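Local coordinates for sensor protein (Haloarcula marismortui ATCC 43049, PDB 3BWL) that probably acts as a sensor histidine kinase that phosphorylates protein histidine using ATP, this chain being a PAS domain seen with an indole aldehyde in its pocket, at residues L50-E54 with S55-G59; C40-Q44 with R45-E49. All coordinates share one frame; numbering follows the deposited sequence.

Contact 1 (L50-E54 with S55-G59); sequences LGYDE and SEVLG
Tyr52 and Glu56 cross at about a right angle, the carboxylate arriving at the edge of the ring with its plane turned 70° from it. OE1 of Glu56 lies 3.5 Å from CD1 of Tyr52, yet its real partner is the backbone: Asp53 N gives it a nearly straight 2.9 Å hydrogen bond on the anti lone pair. A glutamate suits the place because its extended chain, with CG beside its backbone N (chi1 -64°), reaches back three residues, while OE2 forms a salt bridge with Arg96. On Tyr52, CB meets CG2 of Val57 at 3.6 Å, and this branched, buried side chain also packs on Phe46 and Phe65. After the helix ending at Leu50, the chain forms a loop with helix-like turns at 53-58, where Glu56 N bonds to Asp53 O at 2.8 Å, in a sequence of the kind common in PAS domains. In one of the two conformers of Asp53, OD2 accepts from Ser55 N, closing an Asx turn, and also from Ser55 OG at 2.8 Å, the donors coming from opposite faces. Glu54 O accepts from Val57 N and, almost in line with the carbonyl, from Leu58 N, both at 3.0 Å. Glu54 and Leu58 cross obliquely, CG of the glutamate resting 3.6 Å from CD1 of Leu58; its carboxylate belongs to a magnesium site seen in this protein but not occupied in this chain.

Contact 2 (C40-Q44 with R45-E49); sequences CEVNQ and RFCAE
Asn43 ND2 lies 3.5 Å from CB of Arg45, where strand 39-42 of the PAS sheet hands over to helix 44-50 with Asn43 as the N-cap. Arg45 turns its polar end away, giving NE to Ser26 O and NH2 to Asn25 O, so its long bent chain ties the helix start to the end of helix 2-25 and the loop that follows it. Phe46 is met twice, at its backbone N and over its ring: N donates to Asn43 OD1 at 2.9 Å from above the amide plane, a bond made possible by Asn43 holding CG between its own N and carbonyl carbon (chi1 75°). Asn43 OD1 also accepts from Ile30 N, and ND2 donates to Phe23 O. With an alanine at this position the N-cap bond would be gone, and Phe46 N, Ile30 N and Phe23 O are likely to lose their side-chain mate. The Phe46 ring takes CG1 of Val42 over one face in a CH-pi contact 4.0 Å from the centroid, its flat, apolar surface giving the buried methyl a broad place to rest. Cys47 is small enough to fit beside the other branch: SG lies 3.7 Å from Val42 CG2, and its N makes a weak bond to Asn43 O. Ala48, small and helix-favouring, suits the exposed side of the helix; its CB lies 3.4 Å from Gln44 O, the oxygen that receives Ala48 N in a 2.8 Å hydrogen bond.

How the contacts relate
Contact 2 comes first along the chain and contact 1 follows directly, with centres about 7 Å apart, so together they take the PAS domain from strand 39-42, outermost in this chain's sheet, through helix 44-50 into the loop leading to helix 71-79. A Schellman motif joins them: Gly51, at positive phi, ends the helix, and Tyr52 N probably bonds to Cys47 O at 2.9 Å. The loop then folds back over both elements, Val57 against Phe46 of the helix and Leu58 against Cys40 and Glu41 of the strand. Each contact holds one glutamate, Glu41 and Glu54, assigned to the same magnesium site. The side chain of Phe46 is about 6 Å from the indole aldehyde, that of Val57 about 10 Å.

Contact 1 (L50-E54 with S55-G59)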
ATOM      1  N   LEU A  50      -8.271   3.543  13.563  1.00 22.11           N
ATOM      2  CA  LEU A  50      -9.593   4.094  13.953  1.00 23.92           C
ATOM      3  C   LEU A  50     -10.224   3.434  15.173  1.00 24.45           C
ATOM      4  O   LEU A  50     -11.211   3.931  15.685  1.00 24.16           O
ATOM      5  CB  LEU A  50     -10.553   4.079  12.751  1.00 23.16           C
ATOM      6  CG  LEU A  50     -10.070   4.968  11.591  1.00 25.75           C
ATOM      7  CD1 LEU A  50     -11.185   5.060  10.559  1.00 28.10           C
ATOM      8  CD2 LEU A  50      -9.672   6.363  12.058  1.00 25.59           C
ATOM      9  N   GLY A  51      -9.626   2.340  15.645  1.00 24.24           N
ATOM     10  CA  GLY A  51     -10.112   1.584  16.831  1.00 26.17           C
ATOM     11  C   GLY A  51     -11.308   0.672  16.603  1.00 26.69           C
ATOM     12  O   GLY A  51     -12.033   0.327  17.546  1.00 26.31           O
ATOM     13  N   TYR A  52     -11.551   0.294  15.357  1.00 27.23           N
ATOM     14  CA  TYR A  52     -12.688  -0.582  15.030  1.00 28.08           C
ATOM     15  C   TYR A  52     -12.236  -1.974  14.649  1.00 28.38           C
ATOM     16  O   TYR A  52     -11.119  -2.147  14.164  1.00 28.52           O
ATOM     17  CB  TYR A  52     -13.438  -0.021  13.826  1.00 29.02           C
ATOM     18  CG  TYR A  52     -14.265   1.182  14.153  1.00 29.06           C
ATOM     19  CD1 TYR A  52     -15.461   1.036  14.841  1.00 30.46           C
ATOM     20  CD2 TYR A  52     -13.833   2.465  13.800  1.00 27.90           C
ATOM     21  CE1 TYR A  52     -16.218   2.098  15.150  1.00 29.57           C
ATOM     22  CE2 TYR A  52     -14.608   3.569  14.115  1.00 26.72           C
ATOM     23  CZ  TYR A  52     -15.797   3.357  14.792  1.00 28.11           C
ATOM     24  OH  TYR A  52     -16.600   4.384  15.153  1.00 30.49           O
ATOM     25  N   ASP A  53     -13.095  -2.963  14.894  1.00 28.32           N
ATOM     26  CA  ASP A  53     -12.903  -4.294  14.336  0.50 27.87           C
ATOM     27  C   ASP A  53     -13.384  -4.202  12.898  1.00 28.06           C
ATOM     28  O   ASP A  53     -14.306  -3.436  12.598  1.00 26.97           O
ATOM     29  CB  ASP A  53     -13.754  -5.321  15.090  0.50 28.15           C
ATOM     30  CG  ASP A  53     -13.457  -6.758  14.668  0.50 27.45           C
ATOM     31  OD1 ASP A  53     -12.410  -7.301  15.086  0.50 27.54           O
ATOM     32  OD2 ASP A  53     -14.271  -7.343  13.920  0.50 27.39           O
ATOM     33  N   GLU A  54     -12.798  -5.016  12.028  1.00 27.75           N
ATOM     34  CA  GLU A  54     -13.197  -5.087  10.629  1.00 29.25           C
ATOM     35  C   GLU A  54     -14.724  -5.248  10.459  1.00 28.95           C
ATOM     36  O   GLU A  54     -15.321  -4.651   9.564  1.00 28.31           O
ATOM     37  CB  GLU A  54     -12.450  -6.243   9.951  1.00 29.66           C
ATOM     38  CG  GLU A  54     -12.735  -6.390   8.491  1.00 32.16           C
ATOM     39  CD  GLU A  54     -11.999  -7.556   7.871  1.00 33.79           C
ATOM     40  OE1 GLU A  54     -12.347  -8.723   8.178  1.00 35.59           O
ATOM     41  OE2 GLU A  54     -11.087  -7.307   7.060  1.00 36.65           O
ATOM     42  N   SER A  55     -15.328  -6.066  11.322  1.00 29.16           N
ATOM     43  CA  SER A  55     -16.767  -6.331  11.267  1.00 30.37           C
ATOM     44  C   SER A  55     -17.630  -5.078  11.496  1.00 30.38           C
ATOM     45  O   SER A  55     -18.811  -5.062  11.096  1.00 31.10           O
ATOM     46  CB  SER A  55     -17.161  -7.449  12.248  1.00 30.17           C
ATOM     47  OG  SER A  55     -17.066  -7.005  13.596  1.00 30.93           O
ATOM     48  N   GLU A  56     -17.045  -4.047  12.117  1.00 30.07           N
ATOM     49  CA  GLU A  56     -17.725  -2.766  12.411  1.00 30.76           C
ATOM     50  C   GLU A  56     -17.561  -1.753  11.266  1.00 29.17           C
ATOM     51  O   GLU A  56     -18.105  -0.655  11.322  1.00 29.57           O
ATOM     52  CB  GLU A  56     -17.153  -2.124  13.701  1.00 30.03           C
ATOM     53  CG  GLU A  56     -17.356  -2.916  15.016  1.00 32.99           C
ATOM     54  CD  GLU A  56     -16.734  -2.242  16.264  1.00 34.00           C
ATOM     55  OE1 GLU A  56     -15.481  -2.147  16.387  1.00 35.59           O
ATOM     56  OE2 GLU A  56     -17.518  -1.839  17.161  1.00 38.78           O
ATOM     57  N   VAL A  57     -16.791  -2.112  10.244  1.00 27.30           N
ATOM     58  CA  VAL A  57     -16.441  -1.200   9.163  1.00 26.15           C
ATOM     59  C   VAL A  57     -16.930  -1.711   7.809  1.00 24.57           C
ATOM     60  O   VAL A  57     -17.478  -0.956   7.050  1.00 23.27           O
ATOM     61  CB  VAL A  57     -14.887  -1.003   9.108  1.00 26.75           C
ATOM     62  CG1 VAL A  57     -14.472  -0.109   7.922  1.00 27.77           C
ATOM     63  CG2 VAL A  57     -14.390  -0.374  10.405  1.00 25.65           C
ATOM     64  N   LEU A  58     -16.685  -2.985   7.496  1.00 24.41           N
ATOM     65  CA  LEU A  58     -17.104  -3.539   6.212  1.00 23.44           C
ATOM     66  C   LEU A  58     -18.609  -3.369   5.994  1.00 24.24           C
ATOM     67  O   LEU A  58     -19.429  -3.682   6.879  1.00 22.76           O
ATOM     68  CB  LEU A  58     -16.718  -5.032   6.095  1.00 23.27           C
ATOM     69  CG  LEU A  58     -15.224  -5.385   5.969  1.00 23.74           C
ATOM     70  CD1 LEU A  58     -14.997  -6.877   5.762  1.00 24.44           C
ATOM     71  CD2 LEU A  58     -14.589  -4.607   4.823  1.00 24.30           C
ATOM     72  N   GLY A  59     -18.968  -2.890   4.818  1.00 22.57           N
ATOM     73  CA  GLY A  59     -20.383  -2.762   4.493  1.00 22.90           C
ATOM     74  C   GLY A  59     -20.933  -1.420   4.850  1.00 22.20           C
ATOM     75  O   GLY A  59     -21.997  -1.049   4.356  1.00 23.19           O
TER

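Contact 2 (C40-Q44 with R45-E49)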
ATOM      1  N   CYS A  40     -15.665  -1.988   0.867  1.00 19.81           N
ATOM      2  CA  CYS A  40     -15.616  -3.369   0.432  1.00 21.11           C
ATOM      3  C   CYS A  40     -14.478  -4.160   1.098  1.00 21.15           C
ATOM      4  O   CYS A  40     -14.599  -5.369   1.342  1.00 20.35           O
ATOM      5  CB  CYS A  40     -15.421  -3.413  -1.078  1.00 21.91           C
ATOM      6  SG  CYS A  40     -16.850  -2.824  -1.973  1.00 28.69           S
ATOM      7  N   GLU A  41     -13.358  -3.492   1.369  1.00 20.07           N
ATOM      8  CA  GLU A  41     -12.224  -4.129   1.996  1.00 20.78           C
ATOM      9  C   GLU A  41     -11.494  -3.010   2.734  1.00 19.48           C
ATOM     10  O   GLU A  41     -11.524  -1.850   2.291  1.00 18.88           O
ATOM     11  CB  GLU A  41     -11.265  -4.708   0.952  1.00 20.40           C
ATOM     12  CG  GLU A  41     -10.187  -5.662   1.473  1.00 24.94           C
ATOM     13  CD  GLU A  41      -9.596  -6.534   0.373  1.00 25.42           C
ATOM     14  OE1 GLU A  41      -9.774  -6.213  -0.843  1.00 33.42           O
ATOM     15  OE2 GLU A  41      -8.966  -7.554   0.719  1.00 35.12           O
ATOM     16  N   VAL A  42     -10.812  -3.398   3.812  1.00 18.36           N
ATOM     17  CA  VAL A  42      -9.956  -2.514   4.612  1.00 19.17           C
ATOM     18  C   VAL A  42      -8.760  -3.320   5.093  1.00 18.20           C
ATOM     19  O   VAL A  42      -8.876  -4.549   5.294  1.00 19.37           O
ATOM     20  CB  VAL A  42     -10.659  -1.928   5.877  1.00 19.32           C
ATOM     21  CG1 VAL A  42     -11.694  -0.841   5.511  1.00 21.26           C
ATOM     22  CG2 VAL A  42     -11.326  -3.031   6.726  1.00 20.60           C
ATOM     23  N   ASN A  43      -7.607  -2.665   5.247  1.00 17.43           N
ATOM     24  CA  ASN A  43      -6.471  -3.346   5.850  1.00 18.04           C
ATOM     25  C   ASN A  43      -6.479  -3.201   7.378  1.00 17.79           C
ATOM     26  O   ASN A  43      -7.299  -2.479   7.946  1.00 17.59           O
ATOM     27  CB  ASN A  43      -5.117  -2.920   5.224  1.00 18.43           C
ATOM     28  CG  ASN A  43      -4.637  -1.516   5.682  1.00 16.32           C
ATOM     29  OD1 ASN A  43      -5.415  -0.679   6.178  1.00 16.75           O
ATOM     30  ND2 ASN A  43      -3.344  -1.264   5.496  1.00 16.24           N
ATOM     31  N   GLN A  44      -5.618  -3.960   8.038  1.00 17.53           N
ATOM     32  CA  GLN A  44      -5.590  -3.945   9.507  0.50 18.44           C
ATOM     33  C   GLN A  44      -5.222  -2.552  10.011  1.00 18.45           C
ATOM     34  O   GLN A  44      -5.754  -2.110  11.042  1.00 18.12           O
ATOM     35  CB  GLN A  44      -4.661  -5.024  10.084  0.50 18.95           C
ATOM     36  CG  GLN A  44      -4.489  -4.907  11.624  0.50 23.08           C
ATOM     37  CD  GLN A  44      -5.719  -5.342  12.407  0.50 26.59           C
ATOM     38  OE1 GLN A  44      -6.110  -6.509  12.371  0.50 30.73           O
ATOM     39  NE2 GLN A  44      -6.319  -4.406  13.144  0.50 28.79           N
ATOM     40  N   ARG A  45      -4.355  -1.843   9.266  1.00 17.63           N
ATOM     41  CA  ARG A  45      -3.948  -0.489   9.655  1.00 16.71           C
ATOM     42  C   ARG A  45      -5.188   0.450   9.785  1.00 17.27           C
ATOM     43  O   ARG A  45      -5.283   1.225  10.731  1.00 16.76           O
ATOM     44  CB  ARG A  45      -2.911   0.084   8.677  1.00 16.61           C
ATOM     45  CG  ARG A  45      -2.281   1.404   9.173  1.00 17.03           C
ATOM     46  CD  ARG A  45      -1.354   1.240  10.354  1.00 17.57           C
ATOM     47  NE  ARG A  45      -0.165   0.461   9.944  1.00 16.18           N
ATOM     48  CZ  ARG A  45       0.849   0.092  10.730  1.00 19.06           C
ATOM     49  NH1 ARG A  45       0.868   0.408  12.009  1.00 19.77           N
ATOM     50  NH2 ARG A  45       1.874  -0.596  10.216  1.00 17.02           N
ATOM     51  N   PHE A  46      -6.091   0.385   8.821  1.00 16.68           N
ATOM     52  CA  PHE A  46      -7.320   1.191   8.854  1.00 17.73           C
ATOM     53  C   PHE A  46      -8.084   0.936  10.150  1.00 18.48           C
ATOM     54  O   PHE A  46      -8.446   1.876  10.856  1.00 17.86           O
ATOM     55  CB  PHE A  46      -8.179   0.851   7.635  1.00 18.12           C
ATOM     56  CG  PHE A  46      -9.417   1.694   7.514  1.00 18.01           C
ATOM     57  CD1 PHE A  46      -9.447   2.751   6.616  1.00 20.09           C
ATOM     58  CD2 PHE A  46     -10.537   1.424   8.288  1.00 19.09           C
ATOM     59  CE1 PHE A  46     -10.584   3.561   6.491  1.00 17.73           C
ATOM     60  CE2 PHE A  46     -11.698   2.217   8.190  1.00 20.61           C
ATOM     61  CZ  PHE A  46     -11.727   3.269   7.271  1.00 20.66           C
ATOM     62  N   CYS A  47      -8.325  -0.347  10.455  1.00 18.61           N
ATOM     63  CA  CYS A  47      -9.099  -0.755  11.636  1.00 20.21           C
ATOM     64  C   CYS A  47      -8.391  -0.333  12.939  1.00 20.17           C
ATOM     65  O   CYS A  47      -9.019   0.261  13.867  1.00 20.28           O
ATOM     66  CB  CYS A  47      -9.312  -2.273  11.597  1.00 20.61           C
ATOM     67  SG  CYS A  47     -10.321  -2.767  10.225  1.00 24.51           S
ATOM     68  N   ALA A  48      -7.098  -0.644  13.014  1.00 19.40           N
ATOM     69  CA  ALA A  48      -6.299  -0.314  14.185  1.00 19.97           C
ATOM     70  C   ALA A  48      -6.243   1.191  14.453  1.00 20.72           C
ATOM     71  O   ALA A  48      -6.460   1.616  15.578  1.00 19.45           O
ATOM     72  CB  ALA A  48      -4.905  -0.850  14.042  1.00 20.81           C
ATOM     73  N   GLU A  49      -5.945   1.975  13.426  1.00 20.06           N
ATOM     74  CA  GLU A  49      -5.818   3.446  13.567  1.00 20.81           C
ATOM     75  C   GLU A  49      -7.145   4.057  14.045  1.00 21.25           C
ATOM     76  O   GLU A  49      -7.136   4.950  14.887  1.00 21.47           O
ATOM     77  CB  GLU A  49      -5.383   4.085  12.255  1.00 21.70           C
ATOM     78  CG  GLU A  49      -3.881   3.767  11.851  1.00 24.27           C
ATOM     79  CD  GLU A  49      -2.862   4.737  12.441  1.00 29.88           C
ATOM     80  OE1 GLU A  49      -3.057   5.231  13.576  1.00 27.63           O
ATOM     81  OE2 GLU A  49      -1.870   5.039  11.736  1.00 29.71           O
TER